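PDB 1VDH: coproheme decarboxylase from Thermus thermophilus, which catalyses the hydrogen peroxide-dependent decarboxylation of coproheme to heme b, by way of a three-propionate harderoheme intermediate, as the last step of coproporphyrin-dependent heme biosynthesis. Local coordinates for residues W15-D20 with S110-G115; R22-A27 with S96-Y101. All blocks are in the same frame, centred on the assembly; numbering follows the deposited sequence.

Contact 1 (W15-D20 with S110-G115); sequences WHVLHD and SVVELG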
ATOM      1  N   TRP A  15     -11.832 -30.180   1.372  1.00 10.01           N
ATOM      2  CA  TRP A  15     -12.636 -29.191   2.083  1.00  9.03           C
ATOM      3  C   TRP A  15     -12.263 -27.759   1.716  1.00  8.23           C
ATOM      4  O   TRP A  15     -11.111 -27.469   1.377  1.00  7.58           O
ATOM      5  CB  TRP A  15     -12.467 -29.352   3.599  1.00 10.61           C
ATOM      6  CG  TRP A  15     -13.350 -30.383   4.243  1.00 11.63           C
ATOM      7  CD1 TRP A  15     -14.474 -30.963   3.715  1.00 14.52           C
ATOM      8  CD2 TRP A  15     -13.191 -30.939   5.554  1.00 12.01           C
ATOM      9  NE1 TRP A  15     -15.026 -31.841   4.623  1.00 13.74           N
ATOM     10  CE2 TRP A  15     -14.256 -31.846   5.759  1.00 12.73           C
ATOM     11  CE3 TRP A  15     -12.248 -30.760   6.579  1.00 12.34           C
ATOM     12  CZ2 TRP A  15     -14.404 -32.573   6.945  1.00 12.73           C
ATOM     13  CZ3 TRP A  15     -12.395 -31.483   7.760  1.00 11.42           C
ATOM     14  CH2 TRP A  15     -13.466 -32.380   7.932  1.00  9.95           C
ATOM     15  N   HIS A  16     -13.256 -26.876   1.765  1.00  8.88           N
ATOM     16  CA  HIS A  16     -13.055 -25.457   1.499  1.00  7.10           C
ATOM     17  C   HIS A  16     -12.578 -24.883   2.824  1.00  8.28           C
ATOM     18  O   HIS A  16     -12.958 -25.369   3.887  1.00  6.08           O
ATOM     19  CB  HIS A  16     -14.357 -24.798   1.055  1.00  6.80           C
ATOM     20  CG  HIS A  16     -14.808 -25.231  -0.304  1.00  7.50           C
ATOM     21  ND1 HIS A  16     -15.289 -24.346  -1.246  1.00  7.00           N
ATOM     22  CD2 HIS A  16     -14.833 -26.454  -0.886  1.00  6.46           C
ATOM     23  CE1 HIS A  16     -15.593 -25.007  -2.349  1.00  7.98           C
ATOM     24  NE2 HIS A  16     -15.326 -26.286  -2.158  1.00  7.82           N
ATOM     25  N   VAL A  17     -11.737 -23.859   2.756  1.00  8.44           N
ATOM     26  CA  VAL A  17     -11.156 -23.268   3.948  1.00  6.99           C
ATOM     27  C   VAL A  17     -11.317 -21.758   4.037  1.00  7.90           C
ATOM     28  O   VAL A  17     -11.131 -21.043   3.052  1.00  9.31           O
ATOM     29  CB  VAL A  17      -9.633 -23.560   3.998  1.00  6.81           C
ATOM     30  CG1 VAL A  17      -9.062 -23.179   5.348  1.00  3.95           C
ATOM     31  CG2 VAL A  17      -9.350 -25.025   3.674  1.00  7.42           C
ATOM     32  N   LEU A  18     -11.635 -21.277   5.232  1.00  6.98           N
ATOM     33  CA  LEU A  18     -11.755 -19.847   5.455  1.00  7.98           C
ATOM     34  C   LEU A  18     -10.930 -19.416   6.662  1.00  8.54           C
ATOM     35  O   LEU A  18     -11.093 -19.950   7.764  1.00  8.53           O
ATOM     36  CB  LEU A  18     -13.211 -19.416   5.663  1.00  8.19           C
ATOM     37  CG  LEU A  18     -13.382 -17.936   6.046  1.00 12.03           C
ATOM     38  CD1 LEU A  18     -12.946 -17.035   4.890  1.00 10.22           C
ATOM     39  CD2 LEU A  18     -14.828 -17.644   6.425  1.00  9.46           C
ATOM     40  N   HIS A  19      -9.993 -18.504   6.426  1.00  7.35           N
ATOM     41  CA  HIS A  19      -9.191 -17.938   7.503  1.00  7.06           C
ATOM     42  C   HIS A  19      -9.853 -16.597   7.759  1.00  6.60           C
ATOM     43  O   HIS A  19      -9.961 -15.771   6.855  1.00  7.27           O
ATOM     44  CB  HIS A  19      -7.741 -17.714   7.075  1.00  4.77           C
ATOM     45  CG  HIS A  19      -6.908 -18.951   7.113  1.00  5.32           C
ATOM     46  ND1 HIS A  19      -6.947 -19.904   6.117  1.00  4.91           N
ATOM     47  CD2 HIS A  19      -6.006 -19.389   8.020  1.00  4.31           C
ATOM     48  CE1 HIS A  19      -6.102 -20.874   6.410  1.00  5.30           C
ATOM     49  NE2 HIS A  19      -5.520 -20.586   7.560  1.00  2.78           N
ATOM     50  N   ASP A  20     -10.316 -16.392   8.983  1.00  7.30           N
ATOM     51  CA  ASP A  20     -10.984 -15.152   9.341  1.00  7.38           C
ATOM     52  C   ASP A  20     -10.210 -14.507  10.482  1.00  7.95           C
ATOM     53  O   ASP A  20     -10.345 -14.912  11.639  1.00  7.14           O
ATOM     54  CB  ASP A  20     -12.434 -15.462   9.758  1.00  8.92           C
ATOM     55  CG  ASP A  20     -13.277 -14.211  10.003  1.00  9.26           C
ATOM     56  OD1 ASP A  20     -12.732 -13.095  10.161  1.00  7.00           O
ATOM     57  OD2 ASP A  20     -14.513 -14.356  10.053  1.00 10.89           O
ATOM     58  N   SER A 110      -9.821 -20.463   0.481  1.00  8.99           N
ATOM     59  CA  SER A 110      -9.096 -21.439  -0.312  1.00  8.75           C
ATOM     60  C   SER A 110      -9.726 -22.823  -0.215  1.00  9.52           C
ATOM     61  O   SER A 110     -10.675 -23.026   0.540  1.00  9.16           O
ATOM     62  CB  SER A 110      -7.641 -21.493   0.160  1.00  8.36           C
ATOM     63  OG  SER A 110      -7.571 -21.875   1.525  1.00  7.81           O
ATOM     64  N   VAL A 111      -9.189 -23.768  -0.986  1.00  8.42           N
ATOM     65  CA  VAL A 111      -9.684 -25.143  -0.996  1.00  7.10           C
ATOM     66  C   VAL A 111      -8.519 -26.116  -0.815  1.00  5.50           C
ATOM     67  O   VAL A 111      -7.532 -26.038  -1.547  1.00  6.09           O
ATOM     68  CB  VAL A 111     -10.410 -25.472  -2.334  1.00  8.72           C
ATOM     69  CG1 VAL A 111     -10.887 -26.916  -2.338  1.00  8.64           C
ATOM     70  CG2 VAL A 111     -11.599 -24.536  -2.546  1.00  7.55           C
ATOM     71  N   VAL A 112      -8.627 -27.016   0.164  1.00  6.91           N
ATOM     72  CA  VAL A 112      -7.577 -28.009   0.422  1.00  6.05           C
ATOM     73  C   VAL A 112      -7.196 -28.656  -0.903  1.00  8.84           C
ATOM     74  O   VAL A 112      -8.054 -29.156  -1.636  1.00  8.35           O
ATOM     75  CB  VAL A 112      -8.030 -29.078   1.451  1.00  7.86           C
ATOM     76  CG1 VAL A 112      -6.987 -30.191   1.566  1.00  5.58           C
ATOM     77  CG2 VAL A 112      -8.221 -28.423   2.817  1.00  4.99           C
ATOM     78  N   GLU A 113      -5.908 -28.595  -1.222  1.00  7.81           N
ATOM     79  CA  GLU A 113      -5.407 -29.106  -2.486  1.00 10.25           C
ATOM     80  C   GLU A 113      -4.249 -30.087  -2.360  1.00 10.83           C
ATOM     81  O   GLU A 113      -3.306 -29.857  -1.603  1.00 11.84           O
ATOM     82  CB  GLU A 113      -4.967 -27.917  -3.346  1.00  8.51           C
ATOM     83  CG  GLU A 113      -4.482 -28.268  -4.743  1.00  8.76           C
ATOM     84  CD  GLU A 113      -3.702 -27.135  -5.369  1.00 10.02           C
ATOM     85  OE1 GLU A 113      -4.328 -26.190  -5.902  1.00  9.34           O
ATOM     86  OE2 GLU A 113      -2.456 -27.181  -5.312  1.00 10.65           O
ATOM     87  N   LEU A 114      -4.349 -31.195  -3.088  1.00 11.48           N
ATOM     88  CA  LEU A 114      -3.304 -32.207  -3.113  1.00 12.77           C
ATOM     89  C   LEU A 114      -2.824 -32.212  -4.563  1.00 14.48           C
ATOM     90  O   LEU A 114      -3.604 -32.465  -5.481  1.00 15.34           O
ATOM     91  CB  LEU A 114      -3.863 -33.581  -2.722  1.00 13.64           C
ATOM     92  CG  LEU A 114      -4.590 -33.657  -1.374  1.00 13.30           C
ATOM     93  CD1 LEU A 114      -4.918 -35.108  -1.056  1.00 14.04           C
ATOM     94  CD2 LEU A 114      -3.727 -33.065  -0.271  1.00 12.95           C
ATOM     95  N   GLY A 115      -1.556 -31.880  -4.771  1.00 15.00           N
ATOM     96  CA  GLY A 115      -1.037 -31.830  -6.125  1.00 15.76           C
ATOM     97  C   GLY A 115       0.033 -32.835  -6.492  1.00 17.28           C
ATOM     98  O   GLY A 115       0.729 -33.382  -5.633  1.00 17.24           O
TER
HETATM   99  O   HOH W   1      -8.184 -20.121   3.690  1.00  6.10           O
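The pairing is tight only over Trp15 to Val17 and Ser110 to Val112. Val17 and Ser110 exchange two backbone bonds: Val17 N meets Ser110 O at 2.6 Å from above the carbonyl plane, while Ser110 N reaches Val17 O at 2.9 Å within it. Further along, Val112 N lies nearly on the C=O axis of Trp15 O, 2.8 Å away. Between these bonds, at the non-hydrogen-bonded pair, His16 and Val111 stand side by side, and Val111 CG2 sits over the centre of the imidazole, 3.8 Å above its plane. Tyr109 OH holds His16 ND1, and Val208 of a neighbouring subunit packs on the same side chain. An alanine in place of His16 would probably cost this CH-pi contact, the bond to Tyr109 and some of the subunit packing. These are antiparallel strands of a dimeric alpha+beta barrel, the chlorite dismutase fold. On the face of Val17 and Ser110, Val17 CG2 touches Val112 CG2 at 3.7 Å. Beside it a water replaces direct contact, joining Ser110 OG, also bound by Ser188, to His19 ND1 and bonding weakly to Val17 O. With 131° between their directions the strands soon part, and beyond Val112 the second runs out to a partly exposed Leu114 and an exposed Gly115.

Contact 2 (R22-A27 with S96-Y101); sequences RLLDFA and SAFARY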
ATOM      1  N   ARG A  22      -9.342 -11.297  12.846  1.00  5.77           N
ATOM      2  CA  ARG A  22      -9.983 -10.104  13.376  1.00  6.64           C
ATOM      3  C   ARG A  22      -9.162  -9.478  14.492  1.00  7.21           C
ATOM      4  O   ARG A  22      -8.344 -10.151  15.135  1.00  6.15           O
ATOM      5  CB  ARG A  22     -11.384 -10.438  13.900  1.00  8.55           C
ATOM      6  CG  ARG A  22     -12.217 -11.233  12.913  1.00  9.11           C
ATOM      7  CD  ARG A  22     -13.601 -10.659  12.736  1.00  8.24           C
ATOM      8  NE  ARG A  22     -14.372 -11.494  11.822  1.00  9.24           N
ATOM      9  CZ  ARG A  22     -15.641 -11.286  11.496  1.00  7.49           C
ATOM     10  NH1 ARG A  22     -16.302 -10.254  12.004  1.00  8.69           N
ATOM     11  NH2 ARG A  22     -16.250 -12.128  10.675  1.00  6.81           N
ATOM     12  N   LEU A  23      -9.356  -8.176  14.679  1.00  5.23           N
ATOM     13  CA  LEU A  23      -8.675  -7.423  15.726  1.00  6.68           C
ATOM     14  C   LEU A  23      -9.691  -7.123  16.817  1.00  7.33           C
ATOM     15  O   LEU A  23     -10.848  -6.799  16.530  1.00  8.07           O
ATOM     16  CB  LEU A  23      -8.116  -6.111  15.174  1.00  5.48           C
ATOM     17  CG  LEU A  23      -6.840  -6.199  14.336  1.00  6.43           C
ATOM     18  CD1 LEU A  23      -6.627  -4.875  13.626  1.00  7.65           C
ATOM     19  CD2 LEU A  23      -5.637  -6.541  15.232  1.00  2.68           C
ATOM     20  N   LEU A  24      -9.263  -7.232  18.067  1.00  7.86           N
ATOM     21  CA  LEU A  24     -10.145  -6.966  19.192  1.00  7.52           C
ATOM     22  C   LEU A  24     -10.046  -5.514  19.647  1.00  8.72           C
ATOM     23  O   LEU A  24      -8.953  -4.959  19.770  1.00  9.80           O
ATOM     24  CB  LEU A  24      -9.807  -7.900  20.358  1.00  8.10           C
ATOM     25  CG  LEU A  24     -10.558  -7.665  21.676  1.00  7.67           C
ATOM     26  CD1 LEU A  24     -12.031  -8.024  21.513  1.00  7.42           C
ATOM     27  CD2 LEU A  24      -9.923  -8.494  22.785  1.00  7.03           C
ATOM     28  N   ASP A  25     -11.194  -4.875  19.830  1.00 10.36           N
ATOM     29  CA  ASP A  25     -11.204  -3.508  20.321  1.00 10.80           C
ATOM     30  C   ASP A  25     -11.124  -3.676  21.842  1.00 10.53           C
ATOM     31  O   ASP A  25     -12.150  -3.750  22.525  1.00  9.04           O
ATOM     32  CB  ASP A  25     -12.499  -2.790  19.919  1.00 15.04           C
ATOM     33  CG  ASP A  25     -12.489  -1.303  20.278  1.00 18.13           C
ATOM     34  OD1 ASP A  25     -11.712  -0.887  21.165  1.00 19.44           O
ATOM     35  OD2 ASP A  25     -13.272  -0.547  19.671  1.00 22.84           O
ATOM     36  N   PHE A  26      -9.897  -3.786  22.349  1.00  9.60           N
ATOM     37  CA  PHE A  26      -9.643  -3.971  23.780  1.00 10.63           C
ATOM     38  C   PHE A  26     -10.336  -2.945  24.669  1.00 10.88           C
ATOM     39  O   PHE A  26     -11.022  -3.314  25.620  1.00 11.52           O
ATOM     40  CB  PHE A  26      -8.136  -3.958  24.073  1.00 10.70           C
ATOM     41  CG  PHE A  26      -7.440  -5.249  23.753  1.00 11.39           C
ATOM     42  CD1 PHE A  26      -7.084  -5.561  22.444  1.00 11.91           C
ATOM     43  CD2 PHE A  26      -7.137  -6.156  24.763  1.00 11.07           C
ATOM     44  CE1 PHE A  26      -6.437  -6.761  22.145  1.00 12.36           C
ATOM     45  CE2 PHE A  26      -6.492  -7.360  24.479  1.00 12.88           C
ATOM     46  CZ  PHE A  26      -6.140  -7.665  23.165  1.00 12.56           C
ATOM     47  N   ALA A  27     -10.148  -1.666  24.356  1.00 11.90           N
ATOM     48  CA  ALA A  27     -10.741  -0.578  25.122  1.00 13.59           C
ATOM     49  C   ALA A  27     -12.253  -0.719  25.275  1.00 15.47           C
ATOM     50  O   ALA A  27     -12.779  -0.609  26.384  1.00 15.19           O
ATOM     51  CB  ALA A  27     -10.402   0.763  24.482  1.00 15.09           C
ATOM     52  N   SER A  96     -22.837 -11.594  15.399  1.00 10.92           N
ATOM     53  CA  SER A  96     -22.840 -11.838  16.841  1.00 10.51           C
ATOM     54  C   SER A  96     -22.527 -10.554  17.610  1.00 10.79           C
ATOM     55  O   SER A  96     -21.875  -9.648  17.083  1.00 10.86           O
ATOM     56  CB  SER A  96     -21.814 -12.918  17.208  1.00 10.25           C
ATOM     57  OG  SER A  96     -20.486 -12.425  17.101  1.00 11.02           O
ATOM     58  N   ALA A  97     -22.991 -10.478  18.856  1.00 10.76           N
ATOM     59  CA  ALA A  97     -22.738  -9.314  19.699  1.00 10.48           C
ATOM     60  C   ALA A  97     -21.237  -9.155  19.942  1.00 11.14           C
ATOM     61  O   ALA A  97     -20.725  -8.035  20.021  1.00 11.07           O
ATOM     62  CB  ALA A  97     -23.475  -9.455  21.029  1.00 11.45           C
ATOM     63  N   PHE A  98     -20.528 -10.278  20.024  1.00 10.57           N
ATOM     64  CA  PHE A  98     -19.085 -10.248  20.245  1.00 10.70           C
ATOM     65  C   PHE A  98     -18.363  -9.525  19.104  1.00 11.30           C
ATOM     66  O   PHE A  98     -17.411  -8.782  19.342  1.00  9.82           O
ATOM     67  CB  PHE A  98     -18.526 -11.667  20.410  1.00 10.14           C
ATOM     68  CG  PHE A  98     -17.041 -11.704  20.666  1.00 12.94           C
ATOM     69  CD1 PHE A  98     -16.499 -11.070  21.783  1.00 11.82           C
ATOM     70  CD2 PHE A  98     -16.182 -12.342  19.777  1.00 10.64           C
ATOM     71  CE1 PHE A  98     -15.121 -11.067  22.008  1.00 13.23           C
ATOM     72  CE2 PHE A  98     -14.801 -12.345  19.994  1.00 12.98           C
ATOM     73  CZ  PHE A  98     -14.271 -11.704  21.111  1.00 11.07           C
ATOM     74  N   ALA A  99     -18.841  -9.726  17.876  1.00 10.92           N
ATOM     75  CA  ALA A  99     -18.252  -9.097  16.696  1.00 10.46           C
ATOM     76  C   ALA A  99     -18.366  -7.570  16.701  1.00 11.97           C
ATOM     77  O   ALA A  99     -17.716  -6.894  15.903  1.00 10.85           O
ATOM     78  CB  ALA A  99     -18.870  -9.664  15.432  1.00 11.93           C
ATOM     79  N   ARG A 100     -19.216  -7.024  17.570  1.00 13.53           N
ATOM     80  CA  ARG A 100     -19.357  -5.573  17.664  1.00 13.34           C
ATOM     81  C   ARG A 100     -18.051  -5.001  18.216  1.00 12.19           C
ATOM     82  O   ARG A 100     -17.764  -3.817  18.059  1.00 11.26           O
ATOM     83  CB  ARG A 100     -20.516  -5.181  18.589  1.00 17.32           C
ATOM     84  CG  ARG A 100     -21.882  -5.709  18.171  1.00 22.96           C
ATOM     85  CD  ARG A 100     -22.986  -5.168  19.081  1.00 27.83           C
ATOM     86  NE  ARG A 100     -24.227  -5.941  18.993  1.00 33.40           N
ATOM     87  CZ  ARG A 100     -24.967  -6.078  17.894  1.00 36.48           C
ATOM     88  NH1 ARG A 100     -26.078  -6.806  17.929  1.00 39.34           N
ATOM     89  NH2 ARG A 100     -24.611  -5.492  16.760  1.00 37.39           N
ATOM     90  N   TYR A 101     -17.266  -5.862  18.863  1.00 10.39           N
ATOM     91  CA  TYR A 101     -15.986  -5.474  19.445  1.00 10.44           C
ATOM     92  C   TYR A 101     -14.813  -5.968  18.591  1.00 10.31           C
ATOM     93  O   TYR A 101     -13.662  -5.950  19.033  1.00 10.27           O
ATOM     94  CB  TYR A 101     -15.868  -6.038  20.865  1.00 12.97           C
ATOM     95  CG  TYR A 101     -17.025  -5.650  21.757  1.00 13.27           C
ATOM     96  CD1 TYR A 101     -16.973  -4.491  22.530  1.00 14.49           C
ATOM     97  CD2 TYR A 101     -18.181  -6.430  21.810  1.00 13.64           C
ATOM     98  CE1 TYR A 101     -18.047  -4.115  23.335  1.00 16.79           C
ATOM     99  CE2 TYR A 101     -19.260  -6.060  22.611  1.00 16.06           C
ATOM    100  CZ  TYR A 101     -19.185  -4.903  23.369  1.00 16.73           C
ATOM    101  OH  TYR A 101     -20.247  -4.529  24.164  1.00 19.53           O
TER
HETATM  102  O   HOH W   2     -16.257  -7.517  13.151  1.00 16.60           O
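Flat groups lie in and beside this contact. Within 22-27, the Phe26 ring carries Leu24 CD2 on one face, 3.8 Å above the plane and over its centre. Tyr101 has Phe98 O in plane at its ring edge, and both Tyr101 and Phe98 meet Trp29 edge-to-face. The Arg22 guanidinium receives a water in plane at its edge; this water accepts from Arg22 NH1 at 3.0 Å and donates to Ala99 O at 3.2 Å. Leu24, its CG anti to the backbone N (chi1 174°), works with both branches: while CD2 lies over Phe26, CD1 comes within 3.6 Å of Tyr101 O and 4.3 Å of Phe98 CZ. One direct hydrogen bond joins the segments, Asp25 N to Tyr101 O at 2.8 Å, almost straight at 170° and in the carbonyl plane. Asp25 is also the centre of an inverse gamma turn and the N-cap of helix 26-31, where OD1 takes Arg28 N. On the other side, Ser96 OG accepts from Ala99 N in an ST motif, in the loop between helix 83-95 and strand 102-116 that includes the 3-10 segment 98-100. The charge of Arg22 is probably met mainly by Asp20 of its own strand, through NE, with Ser94 accepting from NH2, so cohesion with 96-101 rests on a single backbone bond, a bridging water and modest apolar contact.

Strand 10-24 takes part in both contacts, and strand 102-116 follows directly on 96-101, so contact 2 is nested inside the chain loop closed by contact 1. Their centres are 26 Å apart. Contact 1 is wholly buried, about 7 Å from the centre of the chain and not far from the predicted coproheme-binding Arg131 and Pro146; contact 2 is partly buried at the periphery, away from the annotated sites. Three backbone bonds, a CH-pi contact and valine packing hold the sheet interior, whereas the loop is held to the strand end by one backbone bond, a bridging water and thin apolar contact. Each contact also reaches residues of neighbouring subunits of the pentamer.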